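CurM Sulfotransferase (PDB 4GBM) probably transfers a sulfonate group from the nucleotide donor PAPS to a hydroxyl of a polyketide intermediate during curacin biosynthesis. Local coordinates at residues Y221-L224 against V225-Q229; T46-R49 against V50-A53; S233-C236 against D237-N240; V241-P245 against E246-P250; L205-L208 against S209-P213. The protein carries 2 engineered substitutions. All coordinates share one frame; numbering follows the deposited sequence.

Contact 1: residues Y221-L224 against V225-Q229; sequences YEDL and VKKPQ. With A3P (adenosine-3'-5'-diphosphate), chain G.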
# COMPACT_ATOMS: atom_id res chain seq x y z
N TYR A 221 -7.84 2.52 9.89
CA TYR A 221 -6.89 1.63 10.57
C TYR A 221 -7.40 1.22 11.95
O TYR A 221 -7.26 0.06 12.37
CB TYR A 221 -5.52 2.30 10.69
CG TYR A 221 -4.59 1.54 11.60
CD1 TYR A 221 -3.88 0.44 11.12
CD2 TYR A 221 -4.44 1.89 12.94
CE1 TYR A 221 -3.03 -0.29 11.95
CE2 TYR A 221 -3.59 1.18 13.78
CZ TYR A 221 -2.89 0.09 13.29
OH TYR A 221 -2.06 -0.60 14.13
N GLU A 222 -7.95 2.19 12.67
CA GLU A 222 -8.38 1.95 14.04
C GLU A 222 -9.49 0.89 14.09
O GLU A 222 -9.47 0.03 14.97
CB GLU A 222 -8.81 3.25 14.73
CG GLU A 222 -7.67 4.28 14.90
CD GLU A 222 -7.29 5.04 13.63
OE1 GLU A 222 -8.05 5.03 12.64
OE2 GLU A 222 -6.21 5.65 13.64
N ASP A 223 -10.42 0.95 13.13
CA ASP A 223 -11.46 -0.07 12.98
C ASP A 223 -10.86 -1.40 12.53
O ASP A 223 -11.25 -2.46 13.02
CB ASP A 223 -12.51 0.36 11.95
CG ASP A 223 -13.33 1.56 12.39
OD1 ASP A 223 -13.42 1.85 13.61
OD2 ASP A 223 -13.94 2.18 11.48
N LEU A 224 -9.90 -1.34 11.60
CA LEU A 224 -9.27 -2.56 11.09
C LEU A 224 -8.68 -3.42 12.20
O LEU A 224 -8.85 -4.64 12.20
CB LEU A 224 -8.18 -2.22 10.06
CG LEU A 224 -7.41 -3.41 9.46
CD1 LEU A 224 -8.34 -4.31 8.66
CD2 LEU A 224 -6.26 -2.90 8.60
N VAL A 225 -7.98 -2.79 13.15
CA VAL A 225 -7.31 -3.58 14.18
C VAL A 225 -8.18 -3.88 15.41
O VAL A 225 -7.94 -4.87 16.11
CB VAL A 225 -5.92 -3.02 14.57
CG1 VAL A 225 -5.03 -2.90 13.33
CG2 VAL A 225 -6.05 -1.66 15.28
N LYS A 226 -9.18 -3.04 15.66
CA LYS A 226 -10.12 -3.27 16.77
C LYS A 226 -11.28 -4.20 16.42
O LYS A 226 -11.76 -4.96 17.29
CB LYS A 226 -10.69 -1.95 17.30
CG LYS A 226 -9.70 -1.13 18.11
CD LYS A 226 -10.34 0.19 18.51
CE LYS A 226 -9.82 0.69 19.83
NZ LYS A 226 -10.65 1.84 20.30
N LYS A 227 -11.75 -4.11 15.18
CA LYS A 227 -12.89 -4.91 14.70
C LYS A 227 -12.58 -5.51 13.32
O LYS A 227 -13.31 -5.25 12.35
CB LYS A 227 -14.15 -4.03 14.61
CG LYS A 227 -14.62 -3.44 15.93
CD LYS A 227 -15.93 -2.67 15.75
CE LYS A 227 -15.78 -1.47 14.83
NZ LYS A 227 -17.09 -0.82 14.52
N PRO A 228 -11.50 -6.31 13.21
CA PRO A 228 -11.13 -6.83 11.89
C PRO A 228 -12.22 -7.65 11.21
O PRO A 228 -12.36 -7.56 9.99
CB PRO A 228 -9.87 -7.67 12.17
CG PRO A 228 -9.93 -7.98 13.64
CD PRO A 228 -10.60 -6.79 14.28
N GLN A 229 -13.00 -8.42 11.97
CA GLN A 229 -14.08 -9.22 11.37
C GLN A 229 -15.08 -8.34 10.62
O GLN A 229 -15.39 -8.61 9.46
CB GLN A 229 -14.81 -10.05 12.43
CG GLN A 229 -15.97 -10.85 11.85
CD GLN A 229 -17.00 -11.26 12.89
OE1 GLN A 229 -16.75 -11.20 14.10
NE2 GLN A 229 -18.17 -11.68 12.42
P1 A3P G . 4.79 1.27 13.61
O1P A3P G . 5.84 2.30 13.30
O2P A3P G . 5.33 -0.14 13.72
O3P A3P G . 3.88 1.68 14.73
P2 A3P G . 2.52 0.64 6.79
O4P A3P G . 1.45 1.39 6.06
O5P A3P G . 3.89 1.25 6.75
O6P A3P G . 2.51 -0.83 6.49
O5' A3P G . 2.11 0.78 8.35
C5' A3P G . 3.04 0.37 9.36
C4' A3P G . 2.29 0.38 10.67
O4' A3P G . 1.35 -0.71 10.67
C3' A3P G . 3.18 0.09 11.86
O3' A3P G . 3.86 1.29 12.28
C2' A3P G . 2.17 -0.45 12.86
O2' A3P G . 1.60 0.62 13.62
C1' A3P G . 1.08 -1.08 12.01
N9 A3P G . 1.14 -2.56 12.12
C8 A3P G . 2.06 -3.40 11.60
N7 A3P G . 1.81 -4.69 11.93
C5 A3P G . 0.69 -4.68 12.69
C6 A3P G . -0.14 -5.69 13.39
N6 A3P G . 0.18 -7.00 13.31
N1 A3P G . -1.23 -5.24 14.08
C2 A3P G . -1.56 -3.93 14.14
N3 A3P G . -0.85 -2.96 13.52
C4 A3P G . 0.25 -3.29 12.81
O HOH W 1 -16.09 2.12 14.92
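The ring of Tyr221 has CG2 of Val225 over one face and, at its edge in the ring plane, N3 of the adenine of adenosine-3'-5'-diphosphate. Its hydroxyl OH donates a hydrogen bond to that N3 at 2.7 Å, while ring atom CE1 rests against CG1 of Val225 at 3.6 Å. CG1 of Val225 also reaches adenine C2 at 3.7 Å, so one valine branch packs on both tyrosine and base. The tyrosine CG stands anti to the backbone N (chi1 170°), which sends the ring along the helix beside Val225, one turn on. Arg164 makes a cation-pi contact with the same ring. Val225 N also donates to Tyr221 O. A beta-branched valine suits this spot: it is short, apolar and broad enough to serve ring and base together.

On the solvent side, a water gives a hydrogen to OD1 of Asp223 and accepts one from NZ of Lys227 at 3.1 Å, linking opposite charges whose own atoms OD1 and NZ lie 4.6 Å apart; NZ also bonds to Gln230. Lys227 N closes the helix on Asp223 O at 2.8 Å, and Lys227 is then the N-cap residue of helix 228-239, followed by Pro228 in the first turn, where no amide hydrogen is needed. Helix 221-226, directly after strand 216-220, forms part of the nucleotide pocket of the sulfotransferase fold.

Contact 2: residues T46-R49 against V50-A53; sequences TLLR and VMLA. With A3P (adenosine-3'-5'-diphosphate), chain G.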
# COMPACT_ATOMS: atom_id res chain seq x y z
N THR A 46 0.60 -2.50 5.05
CA THR A 46 1.22 -3.82 4.92
C THR A 46 0.36 -4.87 5.62
O THR A 46 0.07 -5.93 5.05
CB THR A 46 2.67 -3.84 5.43
OG1 THR A 46 3.42 -2.84 4.73
CG2 THR A 46 3.31 -5.21 5.21
N LEU A 47 -0.06 -4.57 6.85
CA LEU A 47 -0.99 -5.47 7.54
C LEU A 47 -2.20 -5.80 6.66
O LEU A 47 -2.54 -6.97 6.48
CB LEU A 47 -1.45 -4.85 8.86
CG LEU A 47 -2.55 -5.62 9.60
CD1 LEU A 47 -2.05 -6.98 10.11
CD2 LEU A 47 -3.04 -4.76 10.76
N LEU A 48 -2.84 -4.77 6.11
CA LEU A 48 -4.00 -5.00 5.26
C LEU A 48 -3.67 -5.85 4.02
O LEU A 48 -4.40 -6.80 3.70
CB LEU A 48 -4.66 -3.67 4.86
CG LEU A 48 -5.90 -3.83 3.97
CD1 LEU A 48 -7.01 -4.65 4.65
CD2 LEU A 48 -6.42 -2.45 3.58
N ARG A 49 -2.58 -5.53 3.34
CA ARG A 49 -2.24 -6.31 2.13
C ARG A 49 -1.94 -7.76 2.47
O ARG A 49 -2.28 -8.66 1.71
CB ARG A 49 -1.14 -5.63 1.29
CG ARG A 49 0.30 -5.95 1.66
CD ARG A 49 0.85 -7.16 0.89
NE ARG A 49 2.20 -7.47 1.36
CZ ARG A 49 2.73 -8.69 1.40
NH1 ARG A 49 3.96 -8.84 1.88
NH2 ARG A 49 2.04 -9.75 0.97
N VAL A 50 -1.35 -7.99 3.65
CA VAL A 50 -1.03 -9.35 4.11
C VAL A 50 -2.31 -10.12 4.48
O VAL A 50 -2.43 -11.30 4.17
CB VAL A 50 0.01 -9.34 5.25
CG1 VAL A 50 0.20 -10.75 5.84
CG2 VAL A 50 1.36 -8.82 4.73
N MET A 51 -3.25 -9.45 5.14
CA MET A 51 -4.57 -10.06 5.38
C MET A 51 -5.19 -10.53 4.08
O MET A 51 -5.63 -11.67 3.97
CB MET A 51 -5.50 -9.08 6.08
CG MET A 51 -5.12 -8.80 7.51
SD MET A 51 -5.97 -7.31 8.08
CE MET A 51 -5.84 -7.45 9.83
N LEU A 52 -5.22 -9.63 3.09
CA LEU A 52 -5.83 -9.96 1.79
C LEU A 52 -5.07 -11.05 1.03
O LEU A 52 -5.66 -11.77 0.23
CB LEU A 52 -5.97 -8.71 0.92
CG LEU A 52 -6.90 -7.62 1.48
CD1 LEU A 52 -6.90 -6.38 0.58
CD2 LEU A 52 -8.32 -8.15 1.66
N ALA A 53 -3.76 -11.17 1.28
CA ALA A 53 -2.92 -12.19 0.63
C ALA A 53 -3.40 -13.62 0.92
O ALA A 53 -3.11 -14.54 0.15
CB ALA A 53 -1.45 -12.03 1.04
P1 A3P G . 4.79 1.27 13.61
O1P A3P G . 5.84 2.30 13.30
O2P A3P G . 5.33 -0.14 13.72
O3P A3P G . 3.88 1.68 14.73
P2 A3P G . 2.52 0.64 6.79
O4P A3P G . 1.45 1.39 6.06
O5P A3P G . 3.89 1.25 6.75
O6P A3P G . 2.51 -0.83 6.49
O5' A3P G . 2.11 0.78 8.35
C5' A3P G . 3.04 0.37 9.36
C4' A3P G . 2.29 0.38 10.67
O4' A3P G . 1.35 -0.71 10.67
C3' A3P G . 3.18 0.09 11.86
O3' A3P G . 3.86 1.29 12.28
C2' A3P G . 2.17 -0.45 12.86
O2' A3P G . 1.60 0.62 13.62
C1' A3P G . 1.08 -1.08 12.01
N9 A3P G . 1.14 -2.56 12.12
C8 A3P G . 2.06 -3.40 11.60
N7 A3P G . 1.81 -4.69 11.93
C5 A3P G . 0.69 -4.68 12.69
C6 A3P G . -0.14 -5.69 13.39
N6 A3P G . 0.18 -7.00 13.31
N1 A3P G . -1.23 -5.24 14.08
C2 A3P G . -1.56 -3.93 14.14
N3 A3P G . -0.85 -2.96 13.52
C4 A3P G . 0.25 -3.29 12.81
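Successive amides of this single helix turn back on carbonyls four residues earlier, from Val50 N to Thr46 O at 2.9 Å through to Ala53 N on Arg49 O, where the angle at the hydrogen falls to 133°. At the start of the turn Thr46 grips one phosphate oxygen twice: its backbone N and its OG1, the latter at 2.8 Å, both donate to O6P of adenosine-3'-5'-diphosphate. The hydroxyl can do so because OG1 lies beside the backbone N (chi1 -56°), and Lys136 bonds to the same OG1. This is the phosphate-binding helix start after strand 35-39, the P-loop-like element that sulfotransferases share with the P-loop NTPase clan; the amino end of the helix dipole probably also favours the phosphate charge.

One residue on, Leu47 faces the base: CD2 comes within 3.8 Å of adenine C2, and CG packs on CE of Met51 at 3.8 Å. The methionine chain runs extended beyond CG, laying its CE and SD against the leucine. Leu48 uses CD1 against CG of Leu52 at 4.3 Å, and both also touch Ile37 of strand 35-39.

Arg49 has CG between the backbone N and the carbonyl carbon (chi1 87°); that torsion and a bend at chi2 fold the guanidinium over Val50, whose CG2 sits 3.6 Å above the centre of the guanidinium plane, while NH2 and NH1 bond to the carbonyls of Arg255 and Met256.

Contact 3: residues S233-C236 against D237-N240; sequences SQLC and DFLN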
# COMPACT_ATOMS: atom_id res chain seq x y z
N SER A 233 -15.37 -8.13 6.58
CA SER A 233 -16.63 -8.60 6.02
C SER A 233 -17.23 -7.54 5.08
O SER A 233 -17.68 -7.86 3.98
CB SER A 233 -17.63 -8.97 7.12
OG SER A 233 -18.83 -9.46 6.56
N GLN A 234 -17.20 -6.28 5.52
CA GLN A 234 -17.68 -5.17 4.70
C GLN A 234 -16.80 -4.96 3.46
O GLN A 234 -17.31 -4.63 2.39
CB GLN A 234 -17.78 -3.89 5.53
CG GLN A 234 -18.88 -3.95 6.59
CD GLN A 234 -18.99 -2.69 7.43
OE1 GLN A 234 -18.38 -1.66 7.13
NE2 GLN A 234 -19.78 -2.76 8.50
N LEU A 235 -15.49 -5.16 3.62
CA LEU A 235 -14.57 -5.08 2.48
C LEU A 235 -14.85 -6.19 1.47
O LEU A 235 -14.81 -5.96 0.25
CB LEU A 235 -13.11 -5.14 2.96
CG LEU A 235 -12.04 -5.13 1.86
CD1 LEU A 235 -12.14 -3.86 1.02
CD2 LEU A 235 -10.66 -5.28 2.47
N CYS A 236 -15.12 -7.39 1.97
CA CYS A 236 -15.46 -8.52 1.08
C CYS A 236 -16.70 -8.22 0.25
O CYS A 236 -16.74 -8.54 -0.94
CB CYS A 236 -15.64 -9.81 1.88
SG CYS A 236 -14.08 -10.58 2.37
N ASP A 237 -17.71 -7.61 0.87
CA ASP A 237 -18.92 -7.22 0.14
C ASP A 237 -18.59 -6.21 -0.96
O ASP A 237 -19.09 -6.33 -2.08
CB ASP A 237 -19.99 -6.66 1.08
CG ASP A 237 -20.54 -7.71 2.05
OD1 ASP A 237 -20.43 -8.92 1.77
OD2 ASP A 237 -21.07 -7.31 3.11
N PHE A 238 -17.72 -5.26 -0.64
CA PHE A 238 -17.29 -4.26 -1.62
C PHE A 238 -16.55 -4.89 -2.81
O PHE A 238 -16.78 -4.53 -3.98
CB PHE A 238 -16.42 -3.21 -0.93
CG PHE A 238 -15.71 -2.29 -1.87
CD1 PHE A 238 -16.41 -1.35 -2.62
CD2 PHE A 238 -14.32 -2.35 -1.99
CE1 PHE A 238 -15.74 -0.49 -3.49
CE2 PHE A 238 -13.63 -1.48 -2.85
CZ PHE A 238 -14.35 -0.56 -3.60
N LEU A 239 -15.69 -5.85 -2.50
CA LEU A 239 -14.90 -6.54 -3.52
C LEU A 239 -15.67 -7.65 -4.25
O LEU A 239 -15.18 -8.17 -5.25
CB LEU A 239 -13.61 -7.11 -2.90
CG LEU A 239 -12.64 -6.10 -2.28
CD1 LEU A 239 -11.47 -6.82 -1.63
CD2 LEU A 239 -12.16 -5.09 -3.32
N ASN A 240 -16.86 -7.99 -3.75
CA ASN A 240 -17.68 -9.07 -4.32
C ASN A 240 -16.99 -10.44 -4.25
O ASN A 240 -17.07 -11.25 -5.19
CB ASN A 240 -18.10 -8.75 -5.76
CG ASN A 240 -18.94 -7.50 -5.86
OD1 ASN A 240 -19.95 -7.36 -5.15
ND2 ASN A 240 -18.55 -6.59 -6.74
O HOH W 2 -20.61 -7.57 6.06
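Ser233 is linked to Asp237 across the last turns of helix 228-239, which ends in a Schellman motif with Asn240 as its C-prime residue. Ser233 O accepts the amide of Asp237 at 3.1 Å, and a water completes a second link on the outer surface, lying 2.6 Å from Ser233 OG and giving a hydrogen to OD2 of Asp237. Two small polar side chains one turn apart suit this place, since they can share a water without crowding the helix.

Gln234 keeps the helical pattern by accepting Phe238 N through its carbonyl; its long polar side chain belongs to the exposed side.

Leu235 turns to the interior. A chi1 of 177° leans its branch along the helix, bringing CD1 to 4.0 Å from CD2 of Phe238 and CG to 3.9 Å from CD1 of Leu239. Leu235 lies obliquely to both. It also packs on Ile160 and Ile219, and the Phe238 ring stacks with His217, so Leu235 and Phe238 pack on strands 158-163 and 216-220. Leu239 N donates to Leu235 O at 2.9 Å, and the four-residue spacing puts both leucines on one side of the helix.

Cys236 is buried, a compact residue between the helix and the segment that follows, touching Val241 and Leu247. Its carbonyl O probably accepts a hydrogen bond from Val241 N, the outer bond of the Schellman motif. Asn240 adopts the left-handed helical conformation (phi 62°), readily tolerated by asparagine, and its N makes the inner bond, a weak one to Asp237 O at 3.2 Å.

Contact 4: residues V241-P245 against E246-P250; sequences VPFEP and ELLQP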
# COMPACT_ATOMS: atom_id res chain seq x y z
N VAL A 241 -16.32 -10.68 -3.13
CA VAL A 241 -15.75 -11.99 -2.83
C VAL A 241 -16.36 -12.49 -1.52
O VAL A 241 -16.79 -11.69 -0.68
CB VAL A 241 -14.19 -11.96 -2.74
CG1 VAL A 241 -13.58 -11.51 -4.07
CG2 VAL A 241 -13.70 -11.07 -1.60
N PRO A 242 -16.42 -13.82 -1.34
CA PRO A 242 -16.91 -14.32 -0.06
C PRO A 242 -15.87 -14.14 1.04
O PRO A 242 -14.67 -14.08 0.75
CB PRO A 242 -17.15 -15.81 -0.33
CG PRO A 242 -16.26 -16.14 -1.47
CD PRO A 242 -16.16 -14.90 -2.31
N PHE A 243 -16.32 -14.07 2.29
CA PHE A 243 -15.39 -14.06 3.42
C PHE A 243 -14.65 -15.40 3.48
O PHE A 243 -15.24 -16.46 3.22
CB PHE A 243 -16.14 -13.82 4.73
CG PHE A 243 -15.26 -13.37 5.86
CD1 PHE A 243 -15.14 -12.02 6.15
CD2 PHE A 243 -14.54 -14.29 6.63
CE1 PHE A 243 -14.32 -11.58 7.19
CE2 PHE A 243 -13.71 -13.86 7.66
CZ PHE A 243 -13.60 -12.50 7.95
N GLU A 244 -13.36 -15.35 3.78
CA GLU A 244 -12.58 -16.57 4.03
C GLU A 244 -11.86 -16.41 5.36
O GLU A 244 -11.37 -15.31 5.65
CB GLU A 244 -11.57 -16.82 2.91
CG GLU A 244 -12.21 -17.20 1.58
CD GLU A 244 -11.21 -17.56 0.49
OE1 GLU A 244 -11.67 -17.95 -0.61
OE2 GLU A 244 -9.99 -17.47 0.72
N PRO A 245 -11.77 -17.49 6.15
CA PRO A 245 -11.14 -17.41 7.48
C PRO A 245 -9.70 -16.90 7.44
O PRO A 245 -9.24 -16.28 8.39
CB PRO A 245 -11.17 -18.86 7.97
CG PRO A 245 -12.24 -19.50 7.21
CD PRO A 245 -12.32 -18.83 5.88
N GLU A 246 -9.01 -17.15 6.33
CA GLU A 246 -7.62 -16.75 6.15
C GLU A 246 -7.41 -15.23 6.25
O GLU A 246 -6.30 -14.77 6.54
CB GLU A 246 -7.09 -17.29 4.81
CG GLU A 246 -6.87 -18.81 4.78
CD GLU A 246 -8.12 -19.64 4.46
OE1 GLU A 246 -9.23 -19.09 4.30
OE2 GLU A 246 -7.97 -20.88 4.38
N LEU A 247 -8.46 -14.46 6.01
CA LEU A 247 -8.36 -13.00 6.13
C LEU A 247 -7.96 -12.56 7.53
O LEU A 247 -7.30 -11.53 7.70
CB LEU A 247 -9.69 -12.33 5.76
CG LEU A 247 -10.12 -12.46 4.31
CD1 LEU A 247 -11.57 -12.05 4.19
CD2 LEU A 247 -9.23 -11.65 3.36
N LEU A 248 -8.37 -13.34 8.53
CA LEU A 248 -8.15 -13.00 9.94
C LEU A 248 -6.86 -13.58 10.49
O LEU A 248 -6.56 -13.43 11.68
CB LEU A 248 -9.33 -13.47 10.79
CG LEU A 248 -10.67 -12.79 10.51
CD1 LEU A 248 -11.81 -13.62 11.09
CD2 LEU A 248 -10.70 -11.38 11.07
N GLN A 249 -6.08 -14.24 9.62
CA GLN A 249 -4.88 -14.94 10.06
C GLN A 249 -3.64 -14.53 9.27
O GLN A 249 -3.05 -15.36 8.58
CB GLN A 249 -5.09 -16.45 9.96
CG GLN A 249 -6.36 -16.97 10.65
CD GLN A 249 -6.34 -16.80 12.16
OE1 GLN A 249 -5.28 -16.73 12.79
NE2 GLN A 249 -7.53 -16.76 12.76
N PRO A 250 -3.21 -13.26 9.40
CA PRO A 250 -2.11 -12.78 8.54
C PRO A 250 -0.74 -13.39 8.83
O PRO A 250 0.17 -13.23 8.02
CB PRO A 250 -2.10 -11.27 8.80
CG PRO A 250 -2.73 -11.09 10.14
CD PRO A 250 -3.77 -12.17 10.22
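Phe243 packs on both Leu247 and Leu248, in the connection that leaves helix 228-239 and passes through a short 3-10 turn.

CD1 of Leu247 stands over the centre of the phenylalanine ring, 4.0 Å from its centroid and only 10° off the normal, a CH-pi contact. At the ring's rim, CD1 of Leu248 lies 3.8 Å from CZ of Phe243, and the two side chains cross at about a right angle. The ring is carried there by a chi1 of -162°, which points CG away from the residue's own amide. An aromatic ring serves well here because it offers a broad face to one leucine and an edge to the next. Leu232 of helix 228-239 also touches Phe243 and Leu248, while Leu247 reaches Cys236 and Leu52.

The backbone bonds are of the three-residue kind that defines the 3-10 turn: Leu247 N donates to Glu244 O at 3.1 Å and Leu248 N to Pro245 O. Both donors sit well above the carbonyl planes, the first by 44°. Pro245 fits the start of such a turn, as its fixed phi is already helical and its missing amide hydrogen costs nothing.

The charged contacts involve two acids. Glu244 OE1 is hydrogen-bonded to Ser56 OG. Glu246 bends at chi2 and runs beside the Pro245 ring, and its OE1 lies 4.0 Å from Glu244 OE2, a like-charge approach that may be mildly unfavourable; OE1 of Glu246 also lies 3.5 Å from CD of Pro245.

Contact 5: residues L205-L208 against S209-P213; sequences LNFL and SQLEP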
# COMPACT_ATOMS: atom_id res chain seq x y z
N LEU A 205 -8.13 12.13 -1.46
CA LEU A 205 -9.46 12.75 -1.44
C LEU A 205 -9.80 13.41 -2.77
O LEU A 205 -10.91 13.21 -3.30
CB LEU A 205 -9.55 13.76 -0.29
CG LEU A 205 -9.57 13.13 1.10
CD1 LEU A 205 -9.24 14.17 2.18
CD2 LEU A 205 -10.93 12.50 1.36
N ASN A 206 -8.86 14.18 -3.31
CA ASN A 206 -9.05 14.84 -4.60
C ASN A 206 -9.28 13.84 -5.74
O ASN A 206 -10.17 14.02 -6.56
CB ASN A 206 -7.86 15.74 -4.94
CG ASN A 206 -7.79 16.98 -4.05
OD1 ASN A 206 -8.72 17.29 -3.32
ND2 ASN A 206 -6.66 17.68 -4.11
N PHE A 207 -8.46 12.79 -5.77
CA PHE A 207 -8.55 11.76 -6.80
C PHE A 207 -9.88 11.01 -6.73
O PHE A 207 -10.58 10.87 -7.74
CB PHE A 207 -7.35 10.82 -6.64
CG PHE A 207 -7.42 9.57 -7.46
CD1 PHE A 207 -7.25 9.62 -8.85
CD2 PHE A 207 -7.61 8.34 -6.84
CE1 PHE A 207 -7.30 8.46 -9.61
CE2 PHE A 207 -7.66 7.17 -7.60
CZ PHE A 207 -7.50 7.23 -8.99
N LEU A 208 -10.23 10.57 -5.53
CA LEU A 208 -11.44 9.77 -5.36
C LEU A 208 -12.72 10.57 -5.56
O LEU A 208 -13.77 10.00 -5.90
CB LEU A 208 -11.44 9.06 -4.01
CG LEU A 208 -10.37 7.98 -3.82
CD1 LEU A 208 -10.51 7.38 -2.44
CD2 LEU A 208 -10.46 6.89 -4.89
N SER A 209 -12.65 11.89 -5.36
CA SER A 209 -13.83 12.74 -5.53
C SER A 209 -14.36 12.70 -6.96
O SER A 209 -15.54 12.97 -7.20
CB SER A 209 -13.54 14.18 -5.11
OG SER A 209 -12.76 14.86 -6.08
N GLN A 210 -13.49 12.34 -7.90
CA GLN A 210 -13.83 12.27 -9.32
C GLN A 210 -14.34 10.90 -9.77
O GLN A 210 -14.79 10.74 -10.91
CB GLN A 210 -12.62 12.64 -10.18
CG GLN A 210 -12.07 14.03 -9.94
CD GLN A 210 -11.26 14.55 -11.12
OE1 GLN A 210 -11.27 13.98 -12.21
NE2 GLN A 210 -10.56 15.66 -10.90
N LEU A 211 -14.25 9.90 -8.89
CA LEU A 211 -14.62 8.53 -9.26
C LEU A 211 -15.97 8.12 -8.69
O LEU A 211 -16.43 8.68 -7.69
CB LEU A 211 -13.54 7.53 -8.83
CG LEU A 211 -12.12 7.81 -9.32
CD1 LEU A 211 -11.19 6.65 -8.96
CD2 LEU A 211 -12.08 8.05 -10.81
N GLU A 212 -16.61 7.13 -9.32
CA GLU A 212 -17.89 6.63 -8.84
C GLU A 212 -17.78 6.20 -7.38
O GLU A 212 -16.82 5.52 -7.00
CB GLU A 212 -18.36 5.44 -9.68
CG GLU A 212 -18.72 5.78 -11.12
CD GLU A 212 -17.56 5.62 -12.10
OE1 GLU A 212 -16.37 5.76 -11.71
OE2 GLU A 212 -17.84 5.36 -13.29
N PRO A 213 -18.76 6.60 -6.54
CA PRO A 213 -18.77 6.11 -5.15
C PRO A 213 -18.71 4.59 -5.09
O PRO A 213 -18.17 4.01 -4.14
CB PRO A 213 -20.12 6.61 -4.63
CG PRO A 213 -20.38 7.85 -5.40
CD PRO A 213 -19.80 7.63 -6.77
O HOH W 3 -10.06 16.65 -8.08
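A chi1 of 170° lays the Phe207 ring beside its own carbonyl carbon, while Leu211 turns CG beside its backbone N (chi1 -55°), and these torsions swing the ring and the branch together as the helix gives way to a turn. CD1 of Leu211 lies 3.7 Å from CZ of Phe207, approaching the ring obliquely, and also packs at 4.1 Å on CD2 of Leu208. One methyl group thus bridges two side chains of the helix's final turn. The flat ring and branched leucines suit a half-covered site: Tyr159 of the central sheet meets Phe207 edge to face, and Glu151 of helix 144-153 touches both Phe207 and Leu211.

On the outer side the contacts are polar. Ser209 OG donates to Asn206 O at 2.8 Å. The same carbonyl receives a hydrogen from a water that in turn accepts from NE2 of Gln210 at 3.0 Å. Asn206 O is therefore served by two donors where the helical pattern fails. The short serine reaches this carbonyl directly, the longer glutamine through the water.

The last amides bond three residues back, Gln210 N to Phe207 O at 3.3 Å and Leu211 N to Leu208 O at 3.0 Å, the latter donor 65° out of the carbonyl plane. Leu208 to Leu211 forms a type I beta turn, the C-terminal exit of helix 189-208 on its way to edge strand 216-220 of the sulfotransferase's parallel sheet.

Contact 2 is the buried one and contacts 4 and 5 lie at the surface, while contacts 1 and 3 are partly buried. Contacts 1 and 2 both touch the nucleotide, and they meet through Val225 and Leu47, and through Leu224 and Met51, so their chemistry combines ligand bonds with apolar packing. Contacts 1 and 3 share helix 228-239, one at its beginning and the other at its end. Contact 4 continues from contact 3, with Leu247 against Cys236, and packs on contact 2 through Leu52. Contact 5 touches none of the others; contact 3 comes nearest, about 5 Å between closest atoms. Waters bridge two side chains in contacts 1 and 3, a carbonyl and a side chain in contact 5.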